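Local structure of putative uncharacterized protein (4HR1) at residues A21-K24 with G25-T29; Q39-K42 with L43-R46. The protein is of unknown function but folds into a helical bundle, and comes from a virus that infects the archaeon Pyrococcus abyssi. One frame throughout, in Å; residues are numbered along the deposited sequence.

In the fold
Both contacts lie within one helix, each covering about two turns: interaction 1 lies near the end of helix 5-30, and interaction 2 lies in the first half of helix 34-63, the next helix in the chain. Their centres are about 13 Å apart and they meet through side chains, with M27 CE 3.6 Å from V40 CG2 and L23 CD2 also against that methyl. Interaction 1 is mostly buried, and its apolar and aromatic groups serve both the bundle core and the contact with a neighbouring subunit. In interaction 2 only V40 and L43 are buried; its other residues, mainly charged, are wholly or partly exposed, and no other chain of the assembly touches it.

Interaction 1 of 2, residues A21-K24 with G25-T29; sequences AFLK and GYMET
The aromatic ring of Y26 has the carbonyl oxygen of L23 at its edge, near the ring plane, and Y26 CB rests 3.6 Å from that oxygen. With CG anti to the backbone N (chi1 167°), the ring leads away from residues 21-24; its OH is hydrogen-bonded to the V99 carbonyl, which fixes the far end. An aromatic side chain of a neighbouring subunit meets this ring with the planes about 70° apart, and F22 makes edge-to-face contacts with aromatic side chains of that subunit.

The flat carboxylate of E28 lies over the preceding turn beside K24. Its OE1 is 3.6 Å from K24 CG but also 3.0 Å from K24 O; two acceptors so close are unfavourable, so the modelled position is doubtful. Nor is the pair a salt bridge, since K24 NZ and E28 OE1 are 6.4 Å apart.

On the buried side L23 and M27, a selenomethionine, run side by side in the same direction, their ends touching at L23 CD2 and M27 CE, 4.1 Å apart. Extended beyond CG, the M27 chain starts close to the backbone, with CG 3.1 Å from L23 O, and carries its methyl out to L23.

Beneath the side chains, the amides of G25, Y26, M27 and E28 donate to the carbonyls of A21, F22, L23 and K24. G25 O accepts twice: T29 N reaches it from one face of the carbonyl plane and T29 OG1, at 2.8 Å, from the other, so the threonine hydroxyl is satisfied within its own helix. The i to i+4 backbone bonds define an alpha-helix, here one that packs L23 and M27 into a helical bundle, while F22 and Y26 also meet aromatic side chains of a neighbouring subunit.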
# COMPACT_ATOMS: atom_id res chain seq x y z
N ALA A 21 8.47 4.17 -2.09
CA ALA A 21 8.58 5.25 -1.09
C ALA A 21 10.04 5.39 -0.66
O ALA A 21 10.57 6.51 -0.65
CB ALA A 21 7.70 4.95 0.13
N PHE A 22 10.71 4.23 -0.38
CA PHE A 22 12.12 4.14 0.02
C PHE A 22 13.03 4.77 -1.02
O PHE A 22 13.85 5.63 -0.67
CB PHE A 22 12.49 2.68 0.28
CG PHE A 22 13.87 2.44 0.86
CD1 PHE A 22 14.98 2.33 0.03
CD2 PHE A 22 14.05 2.28 2.23
CE1 PHE A 22 16.25 2.08 0.56
CE2 PHE A 22 15.31 2.02 2.75
CZ PHE A 22 16.40 1.91 1.92
N LEU A 23 12.89 4.36 -2.31
CA LEU A 23 13.67 4.86 -3.45
C LEU A 23 13.52 6.37 -3.64
O LEU A 23 14.52 7.05 -3.87
CB LEU A 23 13.25 4.16 -4.74
CG LEU A 23 14.08 3.00 -5.17
CD1 LEU A 23 13.20 1.93 -5.77
CD2 LEU A 23 15.15 3.43 -6.16
N LYS A 24 12.26 6.87 -3.58
CA LYS A 24 11.87 8.28 -3.70
C LYS A 24 12.65 9.11 -2.67
O LYS A 24 13.31 10.08 -3.04
CB LYS A 24 10.36 8.42 -3.47
CG LYS A 24 9.64 9.26 -4.53
CD LYS A 24 8.69 8.41 -5.38
CE LYS A 24 7.23 8.74 -5.15
NZ LYS A 24 6.67 8.03 -3.97
N GLY A 25 12.60 8.65 -1.41
CA GLY A 25 13.28 9.25 -0.27
C GLY A 25 14.79 9.27 -0.38
O GLY A 25 15.41 10.29 -0.07
N TYR A 26 15.38 8.15 -0.85
CA TYR A 26 16.83 8.04 -1.06
C TYR A 26 17.27 9.08 -2.09
O TYR A 26 18.30 9.72 -1.91
CB TYR A 26 17.23 6.61 -1.51
CG TYR A 26 18.65 6.51 -2.03
CD1 TYR A 26 19.74 6.55 -1.16
CD2 TYR A 26 18.92 6.44 -3.39
CE1 TYR A 26 21.05 6.46 -1.63
CE2 TYR A 26 20.22 6.37 -3.88
CZ TYR A 26 21.29 6.38 -2.99
OH TYR A 26 22.58 6.30 -3.45
N MSE A 27 16.47 9.23 -3.16
CA MSE A 27 16.70 10.13 -4.28
C MSE A 27 16.59 11.59 -3.91
O MSE A 27 17.37 12.39 -4.43
CB MSE A 27 15.78 9.80 -5.44
CG MSE A 27 16.17 8.50 -6.11
SE MSE A 27 15.19 8.13 -7.73
CE MSE A 27 16.29 6.69 -8.36
N GLU A 28 15.62 11.96 -3.05
CA GLU A 28 15.44 13.32 -2.55
C GLU A 28 16.67 13.73 -1.71
O GLU A 28 17.24 14.80 -1.95
CB GLU A 28 14.16 13.42 -1.70
CG GLU A 28 12.92 13.79 -2.50
CD GLU A 28 11.75 12.83 -2.42
OE1 GLU A 28 11.35 12.30 -3.47
OE2 GLU A 28 11.22 12.64 -1.30
N THR A 29 17.09 12.85 -0.76
CA THR A 29 18.23 13.04 0.14
C THR A 29 19.59 13.05 -0.60
O THR A 29 20.56 13.63 -0.08
CB THR A 29 18.19 11.99 1.26
OG1 THR A 29 16.85 11.84 1.73
CG2 THR A 29 19.11 12.33 2.44

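Interaction 2 of 2, residues Q39-K42 with L43-R46; sequences QVEK and LKER
L43 sits one turn beyond Q39, and Q39 O accepts the L43 amide and has the leucine side chain packed against it: L43 N donates to Q39 O at 3.1 Å, while L43 CD1 lies 3.5 Å from the same oxygen. The leucine CG stands beside its own backbone N (chi1 -77°), which folds the branch back over that carbonyl.

Three further backbone acceptors are satisfied in the same i to i+4 pattern: K44 N donates to V40 O at 2.9 Å, E45 N to E41 O and R46 N to K42 O, the last two both at 3.1 Å.

Among the charged ends the pairing is looser. K44 NZ has its salt bridge with D48, a turn further on; its link to E45 OE1 is long, at 3.7 Å, and E41 OE1 stays 5.0 Å away from this K44 NZ. E45 lies close to both D48 and E49, like charges whose repulsion K44 NZ may partly offset on the D48 side.

Within the bundle, residues 39-46 meet two other helices. V40 and K44 touch helix 5-30, V40 at L23 and M27 and K44 at I20, while Q39 packs on E95 of helix 72-98 and R46 reaches V84, I88 and Q91 of that same helix.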
# COMPACT_ATOMS: atom_id res chain seq x y z
N GLN A 39 12.34 6.72 -14.24
CA GLN A 39 12.35 5.25 -14.13
C GLN A 39 11.55 4.75 -12.92
O GLN A 39 10.80 3.78 -13.04
CB GLN A 39 13.79 4.71 -14.04
CG GLN A 39 14.64 4.88 -15.31
CD GLN A 39 16.12 4.56 -15.10
OE1 GLN A 39 16.73 3.79 -15.86
NE2 GLN A 39 16.75 5.15 -14.09
N VAL A 40 11.70 5.44 -11.76
CA VAL A 40 11.01 5.13 -10.50
C VAL A 40 9.51 5.38 -10.67
O VAL A 40 8.70 4.53 -10.28
CB VAL A 40 11.64 5.87 -9.27
CG1 VAL A 40 10.79 5.73 -8.01
CG2 VAL A 40 13.05 5.36 -9.01
N GLU A 41 9.17 6.53 -11.29
CA GLU A 41 7.79 6.95 -11.59
C GLU A 41 7.12 5.90 -12.49
O GLU A 41 6.01 5.46 -12.19
CB GLU A 41 7.78 8.34 -12.25
CG GLU A 41 7.34 9.46 -11.32
CD GLU A 41 5.90 9.39 -10.85
OE1 GLU A 41 5.66 9.74 -9.67
OE2 GLU A 41 5.02 8.95 -11.63
N LYS A 42 7.85 5.43 -13.52
CA LYS A 42 7.42 4.38 -14.45
C LYS A 42 7.11 3.09 -13.69
O LYS A 42 6.05 2.51 -13.91
CB LYS A 42 8.49 4.15 -15.54
CG LYS A 42 8.56 5.26 -16.61
CD LYS A 42 8.77 4.69 -18.02
CE LYS A 42 8.98 5.76 -19.08
NZ LYS A 42 10.35 6.35 -19.00
N LEU A 43 7.96 2.72 -12.70
CA LEU A 43 7.75 1.55 -11.85
C LEU A 43 6.52 1.67 -10.97
O LEU A 43 5.74 0.71 -10.91
CB LEU A 43 8.99 1.19 -11.04
CG LEU A 43 10.08 0.48 -11.84
CD1 LEU A 43 11.46 0.79 -11.30
CD2 LEU A 43 9.84 -1.02 -11.90
N LYS A 44 6.32 2.84 -10.33
CA LYS A 44 5.13 3.11 -9.50
C LYS A 44 3.83 2.90 -10.32
O LYS A 44 2.92 2.21 -9.85
CB LYS A 44 5.19 4.52 -8.89
CG LYS A 44 4.03 4.85 -7.96
CD LYS A 44 3.97 6.35 -7.64
CE LYS A 44 2.59 6.82 -7.25
NZ LYS A 44 1.67 6.91 -8.42
N GLU A 45 3.81 3.43 -11.57
CA GLU A 45 2.66 3.26 -12.47
C GLU A 45 2.39 1.81 -12.79
O GLU A 45 1.24 1.39 -12.74
CB GLU A 45 2.78 4.13 -13.74
CG GLU A 45 2.11 5.49 -13.60
CD GLU A 45 0.72 5.44 -13.00
OE1 GLU A 45 0.56 5.91 -11.85
OE2 GLU A 45 -0.18 4.83 -13.63
N ARG A 46 3.47 1.01 -13.06
CA ARG A 46 3.36 -0.45 -13.30
C ARG A 46 2.72 -1.15 -12.09
O ARG A 46 1.90 -2.05 -12.27
CB ARG A 46 4.74 -1.06 -13.61
CG ARG A 46 5.07 -1.17 -15.10
CD ARG A 46 4.98 -2.60 -15.61
NE ARG A 46 6.08 -3.46 -15.13
CZ ARG A 46 6.12 -4.78 -15.27
NH1 ARG A 46 7.15 -5.47 -14.80
NH2 ARG A 46 5.12 -5.42 -15.87